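Local coordinates for protein DNA polymerase sliding clamp (Archaeoglobus fulgidus, PDB 1RWZ) that probably forms a ring round DNA as a homotrimer, serving as a moving platform that tethers the replicative polymerase and other DNA-processing proteins, at residues Phe225-Val228 against Lys233-Tyr236; Ile131-Gly136 against Ile172-Thr177; Val152-Asp157 against Asp196-Phe201; Lys140-Ala145 against Phe161-Lys166; Arg121-Glu126 against Glu235-Pro240. One frame throughout, in Å; residues are numbered along the deposited sequence.

Overall arrangement
All five contacts lie in the C-terminal half of the chain. Contacts 2, 3 and 4 form a compact group, with centres about 7 to 10 Å apart, where helices 135-146 and 195-201 pack on or beside the four-stranded sheet; contact 4 closes within the span of contact 2, and contact 3 interleaves with both. Contacts 1 and 5 share strand 232-238 of the nine-stranded sheet, their centres about 14 Å apart. Stacking of F201 on Y236 links contact 3 to that sheet. Contact 5 closes the longest loop, back to the segment before strand 129-134. Together they join helices, sheets and linking loop of the C-terminal domain, whose outer strand 170-176 meets the next subunit of the trimeric ring.

Contact 1 of 5, residues Phe225-Val228 against Lys233-Tyr236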
# COMPACT_ATOMS: atom_id res chain seq x y z
N PHE A 225 16.94 -1.15 21.62
CA PHE A 225 16.33 -0.12 20.80
C PHE A 225 15.68 0.94 21.69
O PHE A 225 15.07 0.61 22.71
CB PHE A 225 15.22 -0.70 19.90
CG PHE A 225 15.70 -1.66 18.86
CD1 PHE A 225 15.83 -3.02 19.14
CD2 PHE A 225 15.98 -1.22 17.57
CE1 PHE A 225 16.22 -3.92 18.16
CE2 PHE A 225 16.38 -2.11 16.58
CZ PHE A 225 16.50 -3.47 16.87
N GLU A 226 15.83 2.21 21.31
CA GLU A 226 15.19 3.31 22.03
C GLU A 226 14.22 3.83 20.98
O GLU A 226 14.63 4.36 19.94
CB GLU A 226 16.23 4.34 22.46
CG GLU A 226 17.17 3.75 23.50
CD GLU A 226 18.19 4.72 24.04
OE1 GLU A 226 17.83 5.59 24.86
OE2 GLU A 226 19.37 4.61 23.63
N LEU A 227 12.94 3.64 21.25
CA LEU A 227 11.88 3.98 20.30
C LEU A 227 10.89 5.06 20.71
O LEU A 227 10.82 5.45 21.87
CB LEU A 227 11.08 2.71 20.00
CG LEU A 227 11.89 1.45 19.69
CD1 LEU A 227 10.96 0.23 19.61
CD2 LEU A 227 12.65 1.64 18.39
N VAL A 228 10.10 5.50 19.73
CA VAL A 228 9.07 6.51 19.93
C VAL A 228 9.61 7.78 20.57
O VAL A 228 9.20 8.17 21.66
CB VAL A 228 7.91 5.94 20.79
CG1 VAL A 228 6.70 6.87 20.73
CG2 VAL A 228 7.53 4.55 20.29
N LYS A 233 12.26 1.86 25.87
CA LYS A 233 13.46 1.07 25.69
C LYS A 233 12.94 -0.34 25.43
O LYS A 233 12.19 -0.89 26.24
CB LYS A 233 14.34 1.08 26.95
CG LYS A 233 15.57 0.19 26.81
CD LYS A 233 16.60 0.44 27.90
CE LYS A 233 17.30 1.77 27.69
NZ LYS A 233 18.42 1.98 28.66
N VAL A 234 13.29 -0.89 24.28
CA VAL A 234 12.86 -2.23 23.91
C VAL A 234 14.12 -3.00 23.57
O VAL A 234 14.77 -2.75 22.55
CB VAL A 234 11.92 -2.21 22.69
CG1 VAL A 234 11.58 -3.63 22.26
CG2 VAL A 234 10.64 -1.44 23.05
N GLU A 235 14.48 -3.93 24.45
CA GLU A 235 15.66 -4.75 24.24
C GLU A 235 15.27 -6.15 23.83
O GLU A 235 14.41 -6.78 24.46
CB GLU A 235 16.50 -4.82 25.52
CG GLU A 235 17.65 -5.82 25.42
CD GLU A 235 18.54 -5.86 26.66
OE1 GLU A 235 19.39 -6.77 26.74
OE2 GLU A 235 18.39 -4.99 27.54
N TYR A 236 15.88 -6.63 22.76
CA TYR A 236 15.67 -7.98 22.28
C TYR A 236 16.99 -8.70 22.48
O TYR A 236 18.06 -8.14 22.24
CB TYR A 236 15.31 -8.01 20.79
CG TYR A 236 13.87 -7.67 20.46
CD1 TYR A 236 13.56 -6.54 19.70
CD2 TYR A 236 12.83 -8.50 20.86
CE1 TYR A 236 12.24 -6.25 19.34
CE2 TYR A 236 11.51 -8.23 20.51
CZ TYR A 236 11.22 -7.11 19.75
OH TYR A 236 9.92 -6.87 19.37
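Strands 225-227 and 233-236 run antiparallel with axes 4.8 Å apart, and F225 and V234 form a hydrogen-bonded pair: F225 N donates to V234 O at 2.9 Å and V234 N to F225 O at 2.8 Å. The second bond is nearly straight (171°); in the first, the donor stands well above the carbonyl plane of V234. E226 and K233 follow as a non-hydrogen-bonded pair on the other face, with E226 OE1 and K233 NZ still 5.3 Å apart.

On the face of F225 and V234, the phenyl ring lies with its edge to the carbonyl of V234, F225 CD1 being 3.6 Å from V234 O. With CG anti to the carbonyl carbon (chi1 -66°), the ring leans along the partner strand until F225 CE1 comes 4.0 Å from Y236 CD1; CE1 lies at the tyrosine edge, while Y236 CD1 stands obliquely to the phenyl ring. At the opposite end L227 CD1 packs against V234 CG2 at 3.8 Å. Y236 is further held by its stack with F201 and by a bond from OH to the carbonyl of A17. The arrangement is a beta hairpin, whose strand 232-238 also pairs with strand 45-52, joining both halves of the chain in one sheet.

Contact 2 of 5, residues Ile131-Gly136 against Ile172-Thr177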
# COMPACT_ATOMS: atom_id res chain seq x y z
N ILE A 131 28.23 -1.27 20.32
CA ILE A 131 28.08 -0.53 19.08
C ILE A 131 26.78 0.27 19.11
O ILE A 131 25.71 -0.29 19.35
CB ILE A 131 28.02 -1.49 17.86
CG1 ILE A 131 29.24 -2.43 17.87
CG2 ILE A 131 27.98 -0.70 16.57
CD1 ILE A 131 28.93 -3.84 18.35
N VAL A 132 26.87 1.58 18.88
CA VAL A 132 25.68 2.43 18.87
C VAL A 132 25.52 3.00 17.46
O VAL A 132 26.45 3.59 16.91
CB VAL A 132 25.79 3.58 19.90
CG1 VAL A 132 24.50 4.41 19.89
CG2 VAL A 132 26.03 3.01 21.29
N MET A 133 24.34 2.80 16.89
CA MET A 133 24.06 3.26 15.53
C MET A 133 22.58 3.58 15.35
O MET A 133 21.79 3.46 16.29
CB MET A 133 24.45 2.17 14.52
CG MET A 133 23.68 0.87 14.70
SD MET A 133 24.25 -0.47 13.61
CE MET A 133 23.82 0.21 12.04
N ASP A 134 22.22 4.00 14.15
CA ASP A 134 20.83 4.31 13.84
C ASP A 134 20.12 2.98 13.57
O ASP A 134 20.62 2.15 12.82
CB ASP A 134 20.75 5.17 12.59
CG ASP A 134 19.33 5.53 12.23
OD1 ASP A 134 18.79 6.48 12.83
OD2 ASP A 134 18.74 4.85 11.37
N ALA A 135 18.96 2.79 14.19
CA ALA A 135 18.20 1.55 14.03
C ALA A 135 17.74 1.34 12.59
O ALA A 135 17.62 0.20 12.13
CB ALA A 135 17.00 1.55 14.96
N GLY A 136 17.48 2.43 11.88
CA GLY A 136 17.04 2.33 10.50
C GLY A 136 18.13 1.78 9.60
O GLY A 136 17.86 1.00 8.68
N ILE A 172 27.20 -10.67 1.05
CA ILE A 172 26.98 -9.27 1.34
C ILE A 172 27.65 -8.90 2.65
O ILE A 172 27.65 -9.68 3.61
CB ILE A 172 25.47 -8.96 1.40
CG1 ILE A 172 25.24 -7.45 1.39
CG2 ILE A 172 24.85 -9.57 2.65
CD1 ILE A 172 23.82 -7.08 1.02
N VAL A 173 28.27 -7.73 2.68
CA VAL A 173 28.95 -7.25 3.87
C VAL A 173 28.54 -5.82 4.15
O VAL A 173 28.65 -4.96 3.27
CB VAL A 173 30.49 -7.29 3.71
CG1 VAL A 173 31.15 -6.66 4.94
CG2 VAL A 173 30.97 -8.72 3.52
N PHE A 174 28.05 -5.58 5.36
CA PHE A 174 27.66 -4.25 5.81
C PHE A 174 28.80 -3.90 6.75
O PHE A 174 29.16 -4.70 7.62
CB PHE A 174 26.35 -4.30 6.58
CG PHE A 174 26.09 -3.08 7.42
CD1 PHE A 174 25.56 -1.92 6.86
CD2 PHE A 174 26.40 -3.09 8.78
CE1 PHE A 174 25.35 -0.78 7.64
CE2 PHE A 174 26.19 -1.95 9.57
CZ PHE A 174 25.67 -0.80 9.00
N HIS A 175 29.39 -2.72 6.59
CA HIS A 175 30.50 -2.35 7.45
C HIS A 175 30.52 -0.87 7.76
O HIS A 175 30.36 -0.03 6.87
CB HIS A 175 31.83 -2.75 6.80
CG HIS A 175 33.04 -2.30 7.56
ND1 HIS A 175 34.20 -1.89 6.93
CD2 HIS A 175 33.27 -2.19 8.89
CE1 HIS A 175 35.10 -1.56 7.84
NE2 HIS A 175 34.56 -1.73 9.04
N MET A 176 30.71 -0.56 9.04
CA MET A 176 30.81 0.82 9.49
C MET A 176 32.00 0.94 10.42
O MET A 176 32.18 0.14 11.34
CB MET A 176 29.54 1.24 10.23
CG MET A 176 28.40 1.64 9.30
SD MET A 176 26.98 2.25 10.22
CE MET A 176 27.53 3.85 10.67
N THR A 177 32.84 1.95 10.16
CA THR A 177 34.02 2.18 10.98
C THR A 177 33.64 2.96 12.23
O THR A 177 32.53 3.47 12.34
CB THR A 177 35.07 3.00 10.21
OG1 THR A 177 34.50 4.26 9.83
CG2 THR A 177 35.54 2.26 8.97
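M133 ends on the phenyl ring of F174, its CE methyl lying 3.7 Å from F174 CZ and 4.0 Å from F174 CE2. The methyl comes to this end of the ring obliquely, and the two side chains meet from opposite directions. The same methyl reaches the thioether of M176, with M133 CE 4.2 Å from M176 SD, and so touches two residues that project from one face of strand 172-176.

M133 takes the crowded position between backbone N and carbonyl carbon (chi1 61°); its chain then runs extended before a bend at chi3 (-65°) sets CE at the end of the F174 ring and beside M176 SD. F174 instead has CG anti to its backbone N (chi1 163°), sending the ring out to meet it. The backbones stay well apart, M133 CA lying 9.4 Å from M176 CA.

Just after M133 the strand gives way to helix 135-146, with D134 as N-cap: OD2 accepts a hydrogen bond from E137 N and a weak one from G136 N. F138 and A141 of that helix pack on M133 and F174 respectively. Beside it, M133 spans from the nine-stranded sheet to the four-stranded one, whose strand 170-176 pairs antiparallel with a strand of a neighbouring subunit.

Contact 3 of 5, residues Val152-Asp157 against Asp196-Phe201; sequences VIFRSD and DYLKEF
L198 carries most of this contact, reaching from helix 196-201 to V152 and F154 on strand 152-157. Its CD1 methyl does the greater part of the touching: it lies 3.5 Å from V152 CG2 and 3.6 Å from F154 CZ, and so sits in the notch between two side chains that project from the same side of the strand. The other methyl makes a lesser contact, with L198 CD2 4.1 Å from F154 CZ.

The leucine and valine meet tip to tip. L198 has CG anti to its carbonyl carbon (chi1 -67°) and an extended second torsion that carries CD1 on outward, while V152 presents the methyl lodged between its backbone N and carbonyl carbon. F154 comes from the opposite direction to L198 and offers the far end of its ring, CZ and CE2, which the methyl approaches obliquely. The ring is also held edge-to-face against F193 of the adjacent strand 189-194.

The closest CA atoms, those of V152 and L198, are still 9.4 Å apart. L198 also packs on I142 of helix 135-146 and on L238 of strand 232-238, so a single leucine touches a second helix and two different sheets. With three buried hydrocarbon side chains and no polar bond between the segments, the contact probably depends on dispersion and exclusion of water, and any specificity would come from shape rather than from directional bonds.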
# COMPACT_ATOMS: atom_id res chain seq x y z
N VAL A 152 23.42 -14.62 9.63
CA VAL A 152 24.39 -13.54 9.47
C VAL A 152 25.41 -13.54 10.59
O VAL A 152 25.12 -13.96 11.71
CB VAL A 152 23.71 -12.15 9.47
CG1 VAL A 152 22.88 -11.97 8.22
CG2 VAL A 152 22.84 -11.99 10.71
N ILE A 153 26.61 -13.08 10.27
CA ILE A 153 27.66 -12.99 11.26
C ILE A 153 27.79 -11.53 11.69
O ILE A 153 27.80 -10.64 10.84
CB ILE A 153 29.03 -13.42 10.68
CG1 ILE A 153 29.03 -14.93 10.42
CG2 ILE A 153 30.15 -13.04 11.64
CD1 ILE A 153 30.28 -15.42 9.69
N PHE A 154 27.85 -11.30 13.00
CA PHE A 154 28.06 -9.96 13.53
C PHE A 154 29.52 -10.00 13.96
O PHE A 154 29.93 -10.91 14.69
CB PHE A 154 27.19 -9.68 14.77
CG PHE A 154 25.77 -9.30 14.45
CD1 PHE A 154 24.96 -8.76 15.45
CD2 PHE A 154 25.24 -9.50 13.19
CE1 PHE A 154 23.63 -8.43 15.18
CE2 PHE A 154 23.91 -9.17 12.91
CZ PHE A 154 23.11 -8.64 13.91
N ARG A 155 30.30 -9.03 13.52
CA ARG A 155 31.71 -9.00 13.84
C ARG A 155 32.15 -7.61 14.25
O ARG A 155 31.80 -6.62 13.61
CB ARG A 155 32.50 -9.48 12.62
CG ARG A 155 34.00 -9.39 12.72
CD ARG A 155 34.61 -9.82 11.39
NE ARG A 155 36.03 -9.51 11.29
CZ ARG A 155 36.76 -9.68 10.19
NH1 ARG A 155 36.19 -10.17 9.09
NH2 ARG A 155 38.05 -9.37 10.18
N SER A 156 32.92 -7.54 15.34
CA SER A 156 33.42 -6.27 15.84
C SER A 156 34.90 -6.39 16.20
O SER A 156 35.36 -7.43 16.65
CB SER A 156 32.63 -5.85 17.09
OG SER A 156 33.07 -4.59 17.58
N ASP A 157 35.64 -5.32 15.95
CA ASP A 157 37.05 -5.24 16.30
C ASP A 157 37.44 -3.78 16.22
O ASP A 157 36.57 -2.92 16.04
CB ASP A 157 37.93 -6.10 15.37
CG ASP A 157 37.83 -5.69 13.92
OD1 ASP A 157 37.63 -4.49 13.63
OD2 ASP A 157 37.98 -6.58 13.05
N ASP A 196 15.90 -14.38 10.40
CA ASP A 196 14.46 -14.35 10.62
C ASP A 196 14.09 -13.56 11.87
O ASP A 196 13.20 -12.70 11.83
CB ASP A 196 13.89 -15.76 10.74
CG ASP A 196 13.96 -16.54 9.44
OD1 ASP A 196 13.57 -15.99 8.39
OD2 ASP A 196 14.41 -17.71 9.47
N TYR A 197 14.75 -13.85 12.98
CA TYR A 197 14.47 -13.14 14.22
C TYR A 197 14.90 -11.68 14.16
O TYR A 197 14.17 -10.80 14.61
CB TYR A 197 15.16 -13.82 15.41
CG TYR A 197 14.38 -14.98 15.98
CD1 TYR A 197 14.50 -16.26 15.45
CD2 TYR A 197 13.52 -14.79 17.06
CE1 TYR A 197 13.78 -17.33 15.98
CE2 TYR A 197 12.79 -15.85 17.60
CZ TYR A 197 12.93 -17.12 17.06
OH TYR A 197 12.23 -18.17 17.60
N LEU A 198 16.08 -11.42 13.61
CA LEU A 198 16.59 -10.06 13.51
C LEU A 198 15.66 -9.19 12.69
O LEU A 198 15.41 -8.03 13.02
CB LEU A 198 17.99 -10.06 12.89
CG LEU A 198 19.09 -10.71 13.74
CD1 LEU A 198 20.37 -10.83 12.94
CD2 LEU A 198 19.32 -9.87 14.99
N LYS A 199 15.13 -9.76 11.61
CA LYS A 199 14.21 -9.03 10.75
C LYS A 199 12.94 -8.68 11.51
O LYS A 199 12.42 -7.56 11.41
CB LYS A 199 13.88 -9.86 9.51
CG LYS A 199 13.12 -9.12 8.43
CD LYS A 199 12.95 -10.00 7.20
CE LYS A 199 12.20 -9.30 6.09
NZ LYS A 199 11.98 -10.22 4.94
N GLU A 200 12.43 -9.63 12.30
CA GLU A 200 11.22 -9.42 13.09
C GLU A 200 11.44 -8.32 14.13
O GLU A 200 10.58 -7.46 14.33
CB GLU A 200 10.81 -10.72 13.78
CG GLU A 200 9.44 -10.70 14.45
CD GLU A 200 8.30 -10.44 13.47
OE1 GLU A 200 8.38 -10.92 12.32
OE2 GLU A 200 7.32 -9.77 13.85
N PHE A 201 12.60 -8.34 14.79
CA PHE A 201 12.93 -7.33 15.79
C PHE A 201 12.84 -5.92 15.22
O PHE A 201 12.27 -5.02 15.83
CB PHE A 201 14.37 -7.52 16.29
CG PHE A 201 14.64 -8.81 17.02
CD1 PHE A 201 15.95 -9.25 17.19
CD2 PHE A 201 13.60 -9.56 17.55
CE1 PHE A 201 16.22 -10.43 17.89
CE2 PHE A 201 13.86 -10.75 18.25
CZ PHE A 201 15.18 -11.17 18.42

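Contact 4 of 5, residues Lys140-Ala145 against Phe161-Lys166; sequences KAIAAA and FRIEAK
This is a helix-on-sheet contact, in which small and branched aliphatic residues of helix 140-145 press on strand 161-166 of the four-stranded sheet. The two elements run almost the same way, at 14° between their directions, the segment axes approaching to 8.9 Å. Side-chain contacts therefore recur along their length: A141 and A145, one helical turn apart, come over I163 and A165, two residues apart on the same face of the strand.

At one end the approach is close. A145 CB touches A165 CB at 3.9 Å, and the corresponding CA atoms are just 5.6 Å apart, where only the two methyl groups lie between the backbones. At the other end I163 bridges a wider gap, with A141 CA 7.4 Å from I163 CA. Its CG1 branch lies anti to the carbonyl carbon (chi1 -68°) and continues extended, which brings I163 CD1 to 4.0 Å from A141 CB. I142 points its CB away from the strand, yet its own chain bends back and I142 CD1 comes to 4.3 Å from I163 CD1.

V152 and F154 of the next strand pack on A145 and I163, while I172 of strand 170-176 packs on A144. All five touching residues are buried and nonpolar, which implies that helix and strand are probably held together mainly by the hydrophobic effect and close fit, with the backbone polar groups of each engaged chiefly within the helix and with neighbouring strands.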
# COMPACT_ATOMS: atom_id res chain seq x y z
N LYS A 140 18.13 -1.79 7.53
CA LYS A 140 18.46 -1.92 6.11
C LYS A 140 19.52 -2.99 5.90
O LYS A 140 19.48 -3.74 4.92
CB LYS A 140 18.96 -0.59 5.55
CG LYS A 140 17.88 0.48 5.42
CD LYS A 140 18.51 1.82 5.07
CE LYS A 140 17.46 2.91 4.92
NZ LYS A 140 16.57 2.66 3.75
N ALA A 141 20.48 -3.07 6.81
CA ALA A 141 21.55 -4.06 6.71
C ALA A 141 20.95 -5.46 6.80
O ALA A 141 21.29 -6.35 6.02
CB ALA A 141 22.57 -3.85 7.83
N ILE A 142 20.05 -5.65 7.76
CA ILE A 142 19.39 -6.94 7.95
C ILE A 142 18.54 -7.29 6.73
O ILE A 142 18.48 -8.44 6.30
CB ILE A 142 18.51 -6.94 9.22
CG1 ILE A 142 19.38 -6.68 10.46
CG2 ILE A 142 17.77 -8.27 9.37
CD1 ILE A 142 20.54 -7.67 10.63
N ALA A 143 17.88 -6.28 6.16
CA ALA A 143 17.04 -6.51 4.99
C ALA A 143 17.89 -6.96 3.81
O ALA A 143 17.47 -7.82 3.03
CB ALA A 143 16.28 -5.22 4.63
N ALA A 144 19.08 -6.39 3.67
CA ALA A 144 19.98 -6.76 2.58
C ALA A 144 20.49 -8.18 2.80
O ALA A 144 20.52 -8.99 1.87
CB ALA A 144 21.15 -5.78 2.53
N ALA A 145 20.90 -8.48 4.03
CA ALA A 145 21.40 -9.80 4.37
C ALA A 145 20.34 -10.87 4.15
O ALA A 145 20.64 -11.98 3.71
CB ALA A 145 21.87 -9.82 5.82
N PHE A 161 32.45 -2.27 12.84
CA PHE A 161 31.39 -3.27 12.98
C PHE A 161 30.92 -3.78 11.62
O PHE A 161 30.64 -2.99 10.71
CB PHE A 161 30.21 -2.65 13.74
CG PHE A 161 29.03 -3.56 13.88
CD1 PHE A 161 29.15 -4.79 14.53
CD2 PHE A 161 27.79 -3.17 13.38
CE1 PHE A 161 28.04 -5.62 14.68
CE2 PHE A 161 26.68 -4.00 13.53
CZ PHE A 161 26.80 -5.22 14.18
N ARG A 162 30.84 -5.10 11.48
CA ARG A 162 30.40 -5.69 10.22
C ARG A 162 29.28 -6.70 10.43
O ARG A 162 29.21 -7.35 11.47
CB ARG A 162 31.56 -6.40 9.52
CG ARG A 162 32.78 -5.54 9.26
CD ARG A 162 33.72 -6.24 8.29
NE ARG A 162 35.00 -5.54 8.15
CZ ARG A 162 36.01 -5.66 9.00
NH1 ARG A 162 35.91 -6.46 10.06
NH2 ARG A 162 37.14 -4.98 8.80
N ILE A 163 28.41 -6.80 9.43
CA ILE A 163 27.32 -7.77 9.41
C ILE A 163 27.54 -8.46 8.07
O ILE A 163 27.50 -7.81 7.02
CB ILE A 163 25.93 -7.09 9.42
CG1 ILE A 163 25.70 -6.40 10.77
CG2 ILE A 163 24.84 -8.15 9.19
CD1 ILE A 163 24.38 -5.66 10.85
N GLU A 164 27.80 -9.76 8.10
CA GLU A 164 28.08 -10.50 6.87
C GLU A 164 27.15 -11.67 6.63
O GLU A 164 26.75 -12.37 7.56
CB GLU A 164 29.52 -11.01 6.90
CG GLU A 164 30.52 -10.03 7.49
CD GLU A 164 31.93 -10.57 7.56
OE1 GLU A 164 32.10 -11.76 7.91
OE2 GLU A 164 32.87 -9.81 7.27
N ALA A 165 26.80 -11.89 5.36
CA ALA A 165 25.93 -12.99 4.98
C ALA A 165 26.51 -13.62 3.72
O ALA A 165 26.96 -12.91 2.81
CB ALA A 165 24.52 -12.49 4.72
N LYS A 166 26.52 -14.95 3.67
CA LYS A 166 27.06 -15.65 2.51
C LYS A 166 26.07 -16.65 1.94
O LYS A 166 25.40 -17.36 2.69
CB LYS A 166 28.35 -16.37 2.88
CG LYS A 166 29.46 -15.45 3.37
CD LYS A 166 30.72 -16.24 3.68
CE LYS A 166 31.87 -15.31 4.08
NZ LYS A 166 32.21 -14.36 2.99

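Contact 5 of 5, residues Arg121-Glu126 against Glu235-Pro240; sequences RIPELE and EYILAP
P123 and I237 reach toward each other from loop and strand, tip to tip, the pyrrolidine ring presenting CG, with CD a little farther off. I237 CD1 lies 3.9 Å from P123 CG and 4.2 Å from P123 CD. L125 meets the same residue differently: leucine and isoleucine slide past each other in opposite directions, and L125 CD1 comes alongside the shorter branch, 4.1 Å from I237 CG2.

I237 can serve both because its branches diverge. CG1 is anti to the carbonyl carbon (chi1 -60°) and extends on to carry CD1 to the proline, while CG2 is anti to the backbone N and faces the leucine. Between P123 and L125 the loop makes an inverse gamma turn centred on E124, with a weak bond from L125 N to P123 O at 3.0 Å, and both apolar side chains point to the strand.

P220 packs on both L125 and I237. Segment 121-126 belongs to the interdomain connecting loop of the PCNA fold, beside which partner proteins of this family dock their PIP-box peptides. The contact is wholly apolar, with no hydrogen bond between the segments, consistent with a lightly attached loop.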
# COMPACT_ATOMS: atom_id res chain seq x y z
N ARG A 121 14.06 -14.55 33.99
CA ARG A 121 15.12 -13.75 34.60
C ARG A 121 15.98 -13.11 33.52
O ARG A 121 16.17 -13.68 32.44
CB ARG A 121 16.00 -14.61 35.50
CG ARG A 121 15.31 -15.12 36.76
CD ARG A 121 16.31 -15.82 37.68
NE ARG A 121 15.70 -16.26 38.93
CZ ARG A 121 16.36 -16.85 39.92
NH1 ARG A 121 17.67 -17.07 39.81
NH2 ARG A 121 15.73 -17.21 41.03
N ILE A 122 16.50 -11.92 33.80
CA ILE A 122 17.35 -11.21 32.86
C ILE A 122 18.78 -11.73 32.96
O ILE A 122 19.41 -11.65 34.01
CB ILE A 122 17.35 -9.69 33.14
CG1 ILE A 122 15.93 -9.13 33.02
CG2 ILE A 122 18.30 -8.98 32.18
CD1 ILE A 122 15.81 -7.67 33.39
N PRO A 123 19.31 -12.28 31.85
CA PRO A 123 20.68 -12.81 31.86
C PRO A 123 21.73 -11.73 32.09
O PRO A 123 21.66 -10.66 31.49
CB PRO A 123 20.79 -13.45 30.48
CG PRO A 123 19.92 -12.57 29.63
CD PRO A 123 18.71 -12.38 30.51
N GLU A 124 22.68 -12.00 32.97
CA GLU A 124 23.74 -11.04 33.26
C GLU A 124 24.88 -11.25 32.27
O GLU A 124 25.97 -11.68 32.63
CB GLU A 124 24.26 -11.22 34.69
CG GLU A 124 23.26 -10.85 35.77
CD GLU A 124 23.84 -10.94 37.17
OE1 GLU A 124 24.29 -12.04 37.56
OE2 GLU A 124 23.86 -9.90 37.87
N LEU A 125 24.60 -10.94 31.01
CA LEU A 125 25.56 -11.09 29.94
C LEU A 125 26.74 -10.14 30.04
O LEU A 125 26.58 -8.93 30.20
CB LEU A 125 24.85 -10.89 28.59
CG LEU A 125 23.82 -11.96 28.25
CD1 LEU A 125 22.99 -11.54 27.04
CD2 LEU A 125 24.53 -13.28 27.99
N GLU A 126 27.94 -10.70 29.95
CA GLU A 126 29.17 -9.93 30.01
C GLU A 126 29.69 -9.86 28.57
O GLU A 126 30.27 -10.82 28.07
CB GLU A 126 30.20 -10.64 30.90
CG GLU A 126 31.49 -9.88 31.11
CD GLU A 126 31.33 -8.70 32.04
OE1 GLU A 126 32.31 -7.95 32.23
OE2 GLU A 126 30.22 -8.53 32.60
N GLU A 235 14.48 -3.93 24.45
CA GLU A 235 15.66 -4.75 24.24
C GLU A 235 15.27 -6.15 23.83
O GLU A 235 14.41 -6.78 24.46
CB GLU A 235 16.50 -4.82 25.52
CG GLU A 235 17.65 -5.82 25.42
CD GLU A 235 18.54 -5.86 26.66
OE1 GLU A 235 19.39 -6.77 26.74
OE2 GLU A 235 18.39 -4.99 27.54
N TYR A 236 15.88 -6.63 22.76
CA TYR A 236 15.67 -7.98 22.28
C TYR A 236 16.99 -8.70 22.48
O TYR A 236 18.06 -8.14 22.24
CB TYR A 236 15.31 -8.01 20.79
CG TYR A 236 13.87 -7.67 20.46
CD1 TYR A 236 13.56 -6.54 19.70
CD2 TYR A 236 12.83 -8.50 20.86
CE1 TYR A 236 12.24 -6.25 19.34
CE2 TYR A 236 11.51 -8.23 20.51
CZ TYR A 236 11.22 -7.11 19.75
OH TYR A 236 9.92 -6.87 19.37
N ILE A 237 16.92 -9.94 22.95
CA ILE A 237 18.12 -10.75 23.15
C ILE A 237 17.90 -11.98 22.29
O ILE A 237 16.84 -12.60 22.35
CB ILE A 237 18.29 -11.15 24.63
CG1 ILE A 237 18.41 -9.89 25.49
CG2 ILE A 237 19.54 -12.02 24.80
CD1 ILE A 237 18.47 -10.14 26.98
N LEU A 238 18.90 -12.31 21.48
CA LEU A 238 18.80 -13.44 20.57
C LEU A 238 19.91 -14.45 20.77
O LEU A 238 21.09 -14.10 20.76
CB LEU A 238 18.83 -12.93 19.12
CG LEU A 238 18.79 -13.95 17.98
CD1 LEU A 238 17.53 -14.79 18.09
CD2 LEU A 238 18.84 -13.22 16.64
N ALA A 239 19.53 -15.72 20.96
CA ALA A 239 20.50 -16.80 21.15
C ALA A 239 21.35 -16.95 19.89
O ALA A 239 20.89 -16.74 18.77
CB ALA A 239 19.75 -18.12 21.44
N PRO A 240 22.63 -17.35 20.06
CA PRO A 240 23.53 -17.52 18.93
C PRO A 240 23.54 -18.90 18.28
O PRO A 240 23.08 -19.88 18.87
CB PRO A 240 24.88 -17.19 19.54
CG PRO A 240 24.77 -17.88 20.89
CD PRO A 240 23.35 -17.52 21.34